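Local coordinates for GAF domain-containing protein (Thermoplasma acidophilum, PDB 4MN7) that probably reduces free methionine-R-sulfoxide to methionine, acting as a type II free methionine-R-sulfoxide reductase built on a GAF domain, at residues Y25-F30 and E105-S110; G58-A63 and Q89-V94. The protein carries 1 engineered substitution. All coordinates share one frame; numbering follows the deposited sequence.

Interaction 1 of 2, residues Y25-F30 and E105-S110; sequences YDWVGF and EIDIDS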
ATOM      1  N   TYR A  25      -2.798  19.067  -6.930  1.00 46.10           N
ATOM      2  CA  TYR A  25      -1.612  18.339  -6.501  1.00 38.54           C
ATOM      3  C   TYR A  25      -0.762  18.174  -7.726  1.00 38.61           C
ATOM      4  O   TYR A  25      -1.122  17.411  -8.590  1.00 37.94           O
ATOM      5  CB  TYR A  25      -1.951  16.955  -5.923  1.00 35.67           C
ATOM      6  CG  TYR A  25      -2.682  16.946  -4.597  1.00 38.42           C
ATOM      7  CD1 TYR A  25      -3.299  18.073  -4.062  1.00 34.83           C
ATOM      8  CD2 TYR A  25      -2.785  15.772  -3.873  1.00 34.36           C
ATOM      9  CE1 TYR A  25      -3.981  18.006  -2.848  1.00 41.48           C
ATOM     10  CE2 TYR A  25      -3.464  15.710  -2.661  1.00 35.58           C
ATOM     11  CZ  TYR A  25      -4.053  16.819  -2.166  1.00 40.88           C
ATOM     12  OH  TYR A  25      -4.686  16.715  -0.990  1.00 39.07           O
ATOM     13  N   ASP A  26       0.375  18.883  -7.800  1.00 35.50           N
ATOM     14  CA  ASP A  26       1.237  18.862  -8.992  1.00 35.52           C
ATOM     15  C   ASP A  26       2.483  17.999  -8.912  1.00 39.90           C
ATOM     16  O   ASP A  26       2.976  17.609  -9.926  1.00 37.38           O
ATOM     17  CB  ASP A  26       1.647  20.294  -9.349  1.00 43.05           C
ATOM     18  CG  ASP A  26       0.455  21.110  -9.798  1.00 44.38           C
ATOM     19  OD1 ASP A  26      -0.156  20.615 -10.747  1.00 43.50           O
ATOM     20  OD2 ASP A  26       0.093  22.133  -9.186  1.00 38.47           O
ATOM     21  N   TRP A  27       2.957  17.672  -7.698  1.00 39.77           N
ATOM     22  CA  TRP A  27       4.089  16.812  -7.471  1.00 33.24           C
ATOM     23  C   TRP A  27       3.789  16.060  -6.181  1.00 31.12           C
ATOM     24  O   TRP A  27       3.389  16.638  -5.195  1.00 35.33           O
ATOM     25  CB  TRP A  27       5.402  17.652  -7.332  1.00 33.75           C
ATOM     26  CG  TRP A  27       6.693  16.852  -7.380  1.00 33.52           C
ATOM     27  CD1 TRP A  27       7.377  16.476  -8.465  1.00 35.95           C
ATOM     28  CD2 TRP A  27       7.363  16.278  -6.269  1.00 37.20           C
ATOM     29  NE1 TRP A  27       8.458  15.733  -8.122  1.00 33.72           N
ATOM     30  CE2 TRP A  27       8.461  15.584  -6.767  1.00 33.19           C
ATOM     31  CE3 TRP A  27       7.139  16.301  -4.878  1.00 36.25           C
ATOM     32  CZ2 TRP A  27       9.329  14.891  -5.947  1.00 34.85           C
ATOM     33  CZ3 TRP A  27       8.010  15.607  -4.050  1.00 37.60           C
ATOM     34  CH2 TRP A  27       9.103  14.936  -4.584  1.00 36.83           C
ATOM     35  N   VAL A  28       3.954  14.760  -6.219  1.00 34.01           N
ATOM     36  CA  VAL A  28       3.790  13.920  -5.076  1.00 30.82           C
ATOM     37  C   VAL A  28       4.979  13.014  -4.893  1.00 34.75           C
ATOM     38  O   VAL A  28       5.390  12.332  -5.813  1.00 34.70           O
ATOM     39  CB  VAL A  28       2.512  13.076  -5.213  1.00 34.57           C
ATOM     40  CG1 VAL A  28       2.291  12.280  -3.921  1.00 33.74           C
ATOM     41  CG2 VAL A  28       1.318  13.996  -5.469  1.00 29.84           C
ATOM     42  N   GLY A  29       5.514  13.007  -3.691  1.00 32.42           N
ATOM     43  CA  GLY A  29       6.615  12.122  -3.351  1.00 36.28           C
ATOM     44  C   GLY A  29       6.608  11.555  -1.956  1.00 33.26           C
ATOM     45  O   GLY A  29       6.068  12.153  -1.025  1.00 31.76           O
ATOM     46  N   PHE A  30       7.236  10.383  -1.835  1.00 33.09           N
ATOM     47  CA  PHE A  30       7.510   9.786  -0.588  1.00 34.28           C
ATOM     48  C   PHE A  30       9.002   9.863  -0.328  1.00 36.36           C
ATOM     49  O   PHE A  30       9.844   9.283  -1.095  1.00 33.54           O
ATOM     50  CB  PHE A  30       7.097   8.331  -0.512  1.00 34.43           C
ATOM     51  CG  PHE A  30       5.585   8.082  -0.419  1.00 36.76           C
ATOM     52  CD1 PHE A  30       4.751   8.310  -1.490  1.00 36.61           C
ATOM     53  CD2 PHE A  30       5.024   7.530   0.718  1.00 31.69           C
ATOM     54  CE1 PHE A  30       3.372   8.042  -1.408  1.00 36.39           C
ATOM     55  CE2 PHE A  30       3.663   7.230   0.773  1.00 33.83           C
ATOM     56  CZ  PHE A  30       2.842   7.506  -0.295  1.00 33.66           C
ATOM     57  N   GLU A 105       7.777  10.537   5.002  1.00 30.12           N
ATOM     58  CA  GLU A 105       6.741  11.569   4.772  1.00 29.92           C
ATOM     59  C   GLU A 105       6.177  11.550   3.390  1.00 28.90           C
ATOM     60  O   GLU A 105       6.810  11.018   2.452  1.00 29.93           O
ATOM     61  CB  GLU A 105       7.366  12.950   5.059  1.00 31.03           C
ATOM     62  CG  GLU A 105       8.500  13.269   4.108  1.00 32.93           C
ATOM     63  CD  GLU A 105       9.279  14.524   4.539  1.00 34.39           C
ATOM     64  OE1 GLU A 105       9.272  14.891   5.719  1.00 38.80           O
ATOM     65  OE2 GLU A 105       9.788  15.189   3.660  1.00 33.59           O
ATOM     66  N   ILE A 106       5.052  12.209   3.208  1.00 33.14           N
ATOM     67  CA  ILE A 106       4.505  12.469   1.871  1.00 32.27           C
ATOM     68  C   ILE A 106       4.688  13.953   1.697  1.00 31.85           C
ATOM     69  O   ILE A 106       4.240  14.702   2.526  1.00 32.62           O
ATOM     70  CB  ILE A 106       3.001  12.117   1.807  1.00 33.69           C
ATOM     71  CG1 ILE A 106       2.807  10.674   2.217  1.00 33.34           C
ATOM     72  CG2 ILE A 106       2.424  12.310   0.411  1.00 37.61           C
ATOM     73  CD1 ILE A 106       1.400  10.209   2.159  1.00 32.47           C
ATOM     74  N   ASP A 107       5.328  14.352   0.590  1.00 29.71           N
ATOM     75  CA  ASP A 107       5.574  15.729   0.216  1.00 29.04           C
ATOM     76  C   ASP A 107       4.827  16.037  -1.037  1.00 27.68           C
ATOM     77  O   ASP A 107       5.025  15.375  -2.071  1.00 28.66           O
ATOM     78  CB  ASP A 107       7.086  15.899  -0.035  1.00 28.45           C
ATOM     79  CG  ASP A 107       7.507  17.331  -0.370  1.00 33.07           C
ATOM     80  OD1 ASP A 107       6.791  18.290   0.024  1.00 34.39           O
ATOM     81  OD2 ASP A 107       8.586  17.498  -1.021  1.00 33.14           O
ATOM     82  N   ILE A 108       3.969  17.045  -0.971  1.00 31.28           N
ATOM     83  CA  ILE A 108       3.186  17.443  -2.151  1.00 31.22           C
ATOM     84  C   ILE A 108       3.298  18.948  -2.426  1.00 30.66           C
ATOM     85  O   ILE A 108       3.072  19.778  -1.549  1.00 29.59           O
ATOM     86  CB  ILE A 108       1.695  17.094  -1.923  1.00 32.03           C
ATOM     87  CG1 ILE A 108       1.539  15.628  -1.608  1.00 32.33           C
ATOM     88  CG2 ILE A 108       0.880  17.417  -3.145  1.00 36.45           C
ATOM     89  CD1 ILE A 108       0.103  15.175  -1.286  1.00 36.11           C
ATOM     90  N   ASP A 109       3.558  19.283  -3.678  1.00 30.44           N
ATOM     91  CA  ASP A 109       3.665  20.651  -4.172  1.00 33.31           C
ATOM     92  C   ASP A 109       2.413  20.931  -5.019  1.00 35.37           C
ATOM     93  O   ASP A 109       1.935  20.066  -5.789  1.00 33.20           O
ATOM     94  CB  ASP A 109       4.845  20.804  -5.195  1.00 37.25           C
ATOM     95  CG  ASP A 109       6.233  20.816  -4.532  1.00 42.68           C
ATOM     96  OD1 ASP A 109       6.634  19.790  -3.986  1.00 46.13           O
ATOM     97  OD2 ASP A 109       6.938  21.838  -4.601  1.00 46.59           O
ATOM     98  N   SER A 110       1.934  22.156  -4.901  1.00 39.65           N
ATOM     99  CA  SER A 110       0.931  22.691  -5.766  1.00 35.79           C
ATOM    100  C   SER A 110       1.444  23.990  -6.421  1.00 37.60           C
ATOM    101  O   SER A 110       2.003  24.839  -5.725  1.00 34.03           O
ATOM    102  CB  SER A 110      -0.282  23.082  -4.945  1.00 37.27           C
ATOM    103  OG  SER A 110      -1.300  23.553  -5.842  1.00 42.09           O
TER
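Backbone hydrogen bonds join W27-F30 to E105-S110 as antiparallel strands. G29 N donates to D107 O (2.9 Å) and D107 N returns a bond to G29 O (2.8 Å, 170° at the hydrogen). D109 N likewise binds W27 O, while D109 O takes two donors, D26 N at 2.8 Å, almost in line with the C=O bond, and W27 N at 3.2 Å, tilted from the carbonyl plane, forming a classic beta bulge. On the apolar face, CG1 of I106 sits over the F30 ring, 4.1 Å from its centroid, and CG2 of I108 lies over one face of the Y25 ring, 4.3 Å from the centroid. CD1 of I108 reaches Y25 CE2, and CG1 runs alongside V28 CG1. An alanine at I108 would probably take the CG2 and CD1 methyls away from the Y25 ring and open a gap beside V28. On the other face, W27 has CG anti to its backbone N (chi1 -168°), which carries the indole over G29; a side chain there would collide with CH2. CZ3 approaches D107 OD2 (3.6 Å), and CE3 approaches D109 OD1. D109 OD2 is hydrogen-bonded to T88 OG1. With helix 2-21 covering V28 and F30, this is the central strand pair of a GAF antiparallel sheet.

Interaction 2 of 2, residues G58-A63 and Q89-V94; sequences GLCSLA and QSEIVV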
ATOM      1  N   GLY A  58      14.325  23.014   5.759  1.00 51.67           N
ATOM      2  CA  GLY A  58      13.220  22.916   4.800  1.00 47.07           C
ATOM      3  C   GLY A  58      11.924  22.338   5.383  1.00 47.01           C
ATOM      4  O   GLY A  58      11.890  21.809   6.509  1.00 41.37           O
ATOM      5  N   LEU A  59      10.840  22.421   4.623  1.00 45.12           N
ATOM      6  CA  LEU A  59       9.582  21.830   5.073  1.00 42.09           C
ATOM      7  C   LEU A  59       9.710  20.294   5.165  1.00 36.34           C
ATOM      8  O   LEU A  59       9.119  19.654   5.999  1.00 36.23           O
ATOM      9  CB  LEU A  59       8.484  22.143   4.090  1.00 44.47           C
ATOM     10  CG  LEU A  59       8.289  23.624   3.805  1.00 52.15           C
ATOM     11  CD1 LEU A  59       7.376  23.763   2.589  1.00 53.13           C
ATOM     12  CD2 LEU A  59       7.692  24.302   5.018  1.00 49.32           C
ATOM     13  N   CYS A  60      10.460  19.695   4.275  1.00 32.37           N
ATOM     14  CA  CYS A  60      10.582  18.261   4.313  1.00 34.17           C
ATOM     15  C   CYS A  60      11.171  17.841   5.697  1.00 36.04           C
ATOM     16  O   CYS A  60      10.739  16.871   6.322  1.00 39.10           O
ATOM     17  CB  CYS A  60      11.398  17.814   3.136  1.00 35.17           C
ATOM     18  SG  CYS A  60      10.489  17.898   1.560  1.00 38.57           S
ATOM     19  N   SER A  61      12.161  18.555   6.198  1.00 37.23           N
ATOM     20  CA  SER A  61      12.744  18.174   7.480  1.00 33.65           C
ATOM     21  C   SER A  61      11.812  18.450   8.585  1.00 32.97           C
ATOM     22  O   SER A  61      11.721  17.670   9.562  1.00 33.17           O
ATOM     23  CB  SER A  61      14.001  19.027   7.780  1.00 36.29           C
ATOM     24  OG  SER A  61      14.880  18.796   6.752  1.00 38.61           O
ATOM     25  N   LEU A  62      11.162  19.605   8.470  1.00 27.83           N
ATOM     26  CA  LEU A  62      10.314  20.080   9.551  1.00 38.61           C
ATOM     27  C   LEU A  62       9.262  19.047   9.953  1.00 34.13           C
ATOM     28  O   LEU A  62       9.040  18.855  11.139  1.00 36.59           O
ATOM     29  CB  LEU A  62       9.683  21.461   9.242  1.00 37.34           C
ATOM     30  CG  LEU A  62       9.330  22.353  10.413  1.00 51.01           C
ATOM     31  CD1 LEU A  62      10.592  22.596  11.230  1.00 52.80           C
ATOM     32  CD2 LEU A  62       8.717  23.687   9.948  1.00 50.89           C
ATOM     33  N   ALA A  63       8.648  18.364   8.982  1.00 32.94           N
ATOM     34  CA  ALA A  63       7.558  17.441   9.324  1.00 33.52           C
ATOM     35  C   ALA A  63       8.068  16.292  10.188  1.00 35.32           C
ATOM     36  O   ALA A  63       7.394  15.788  11.046  1.00 30.85           O
ATOM     37  CB  ALA A  63       6.920  16.899   8.088  1.00 35.77           C
ATOM     38  N   GLN A  89       3.624  27.163  -5.549  1.00 36.18           N
ATOM     39  CA  GLN A  89       3.153  28.167  -4.650  1.00 37.86           C
ATOM     40  C   GLN A  89       2.705  27.641  -3.348  1.00 36.49           C
ATOM     41  O   GLN A  89       2.574  28.403  -2.427  1.00 38.69           O
ATOM     42  CB  GLN A  89       1.967  28.903  -5.287  1.00 43.09           C
ATOM     43  CG  GLN A  89       2.432  29.738  -6.498  1.00 49.65           C
ATOM     44  CD  GLN A  89       1.345  30.662  -7.038  1.00 50.87           C
ATOM     45  OE1 GLN A  89       1.249  31.790  -6.637  1.00 50.89           O
ATOM     46  NE2 GLN A  89       0.508  30.147  -7.925  1.00 55.77           N
ATOM     47  N   SER A  90       2.368  26.353  -3.244  1.00 40.27           N
ATOM     48  CA  SER A  90       2.080  25.815  -1.898  1.00 38.00           C
ATOM     49  C   SER A  90       2.581  24.396  -1.784  1.00 34.38           C
ATOM     50  O   SER A  90       2.764  23.712  -2.791  1.00 33.41           O
ATOM     51  CB  SER A  90       0.605  26.013  -1.444  1.00 40.87           C
ATOM     52  OG  SER A  90      -0.316  25.457  -2.357  1.00 45.44           O
ATOM     53  N   GLU A  91       2.838  23.980  -0.549  1.00 37.17           N
ATOM     54  CA  GLU A  91       3.454  22.708  -0.296  1.00 38.89           C
ATOM     55  C   GLU A  91       3.050  22.176   1.097  1.00 40.86           C
ATOM     56  O   GLU A  91       2.968  22.931   2.075  1.00 38.65           O
ATOM     57  CB  GLU A  91       4.971  22.825  -0.373  1.00 36.80           C
ATOM     58  CG  GLU A  91       5.682  21.473  -0.145  1.00 40.94           C
ATOM     59  CD  GLU A  91       7.174  21.523  -0.321  1.00 43.21           C
ATOM     60  OE1 GLU A  91       7.665  22.654  -0.510  1.00 45.31           O
ATOM     61  OE2 GLU A  91       7.841  20.459  -0.294  1.00 37.65           O
ATOM     62  N   ILE A  92       2.792  20.863   1.153  1.00 36.31           N
ATOM     63  CA  ILE A  92       2.370  20.208   2.382  1.00 38.09           C
ATOM     64  C   ILE A  92       3.220  18.976   2.531  1.00 34.52           C
ATOM     65  O   ILE A  92       3.550  18.309   1.553  1.00 32.67           O
ATOM     66  CB  ILE A  92       0.878  19.889   2.389  1.00 37.06           C
ATOM     67  CG1 ILE A  92       0.448  19.424   3.777  1.00 38.33           C
ATOM     68  CG2 ILE A  92       0.569  18.889   1.319  1.00 36.61           C
ATOM     69  CD1 ILE A  92      -1.023  19.179   3.938  1.00 36.36           C
ATOM     70  N   VAL A  93       3.667  18.761   3.747  1.00 32.07           N
ATOM     71  CA  VAL A  93       4.478  17.619   4.067  1.00 30.90           C
ATOM     72  C   VAL A  93       3.811  16.945   5.248  1.00 29.94           C
ATOM     73  O   VAL A  93       3.621  17.556   6.274  1.00 33.78           O
ATOM     74  CB  VAL A  93       5.895  17.985   4.414  1.00 32.30           C
ATOM     75  CG1 VAL A  93       6.758  16.727   4.526  1.00 34.30           C
ATOM     76  CG2 VAL A  93       6.513  18.879   3.363  1.00 30.77           C
ATOM     77  N   VAL A  94       3.491  15.671   5.084  1.00 32.03           N
ATOM     78  CA  VAL A  94       2.700  14.944   6.061  1.00 30.02           C
ATOM     79  C   VAL A  94       3.547  13.797   6.523  1.00 29.67           C
ATOM     80  O   VAL A  94       3.991  13.020   5.699  1.00 34.33           O
ATOM     81  CB  VAL A  94       1.510  14.360   5.342  1.00 30.90           C
ATOM     82  CG1 VAL A  94       0.739  13.465   6.269  1.00 30.81           C
ATOM     83  CG2 VAL A  94       0.644  15.481   4.776  1.00 33.86           C
TER
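The E91 carboxylate is the flat group here, and CD1 of L59 lies above its plane, displaced toward OE1 (3.3 Å from L59 CD1 to E91 OE1). C60 SG approaches the other oxygen from the same side of that plane, at 4.1 Å from E91 OE2, lying well out beyond it. The E91 side chain is extended throughout, with CG anti to the backbone N (chi1 -178°), and this carries the carboxylate up beside the first turn of the helix; L59 CD1 also packs along its CB and CG. OE1 is hydrogen-bonded to the Y81 hydroxyl, which ties down that end of the group. V93 carries the apolar part of the contact. Its CG1 meets A63 CB at 3.6 Å, while CG2 points to L59 CB (3.9 Å) and nears L59 O at 3.8 Å. V93 thus fits between the side chains of L59 and A63, one helical turn apart. No hydrogen bond crosses the contact. The axes of helix 59-63 and strand 90-94 come within 7.8 Å at -30°. I92 and V94 face helix 118-136 instead, and a sheet with helices on both faces is characteristic of the GAF fold.

Interactions 1 and 2 lie 9 Å apart, centre to centre, and share one sheet: strands 101-110 and 90-98 are neighbours, and S110 N lies 2.7 Å from S90 O, a probable hydrogen bond. Q89 and S90 both face S110, a second bulge near the one in interaction 1. Between the contacts an acidic cluster gathers on the sheet face that carries helix 59-66. D107 OD1 is modelled 2.4 Å from E91 OE2, like charges so close that the spacing is doubtful, while D107 OD2 packs 3.2 Å from C60 SG. E105 also touches C60 and A63. The grouping of E91, D107 and D109 near C60 is consistent with the substrate pocket of GAF-type free methionine-R-sulfoxide reductases.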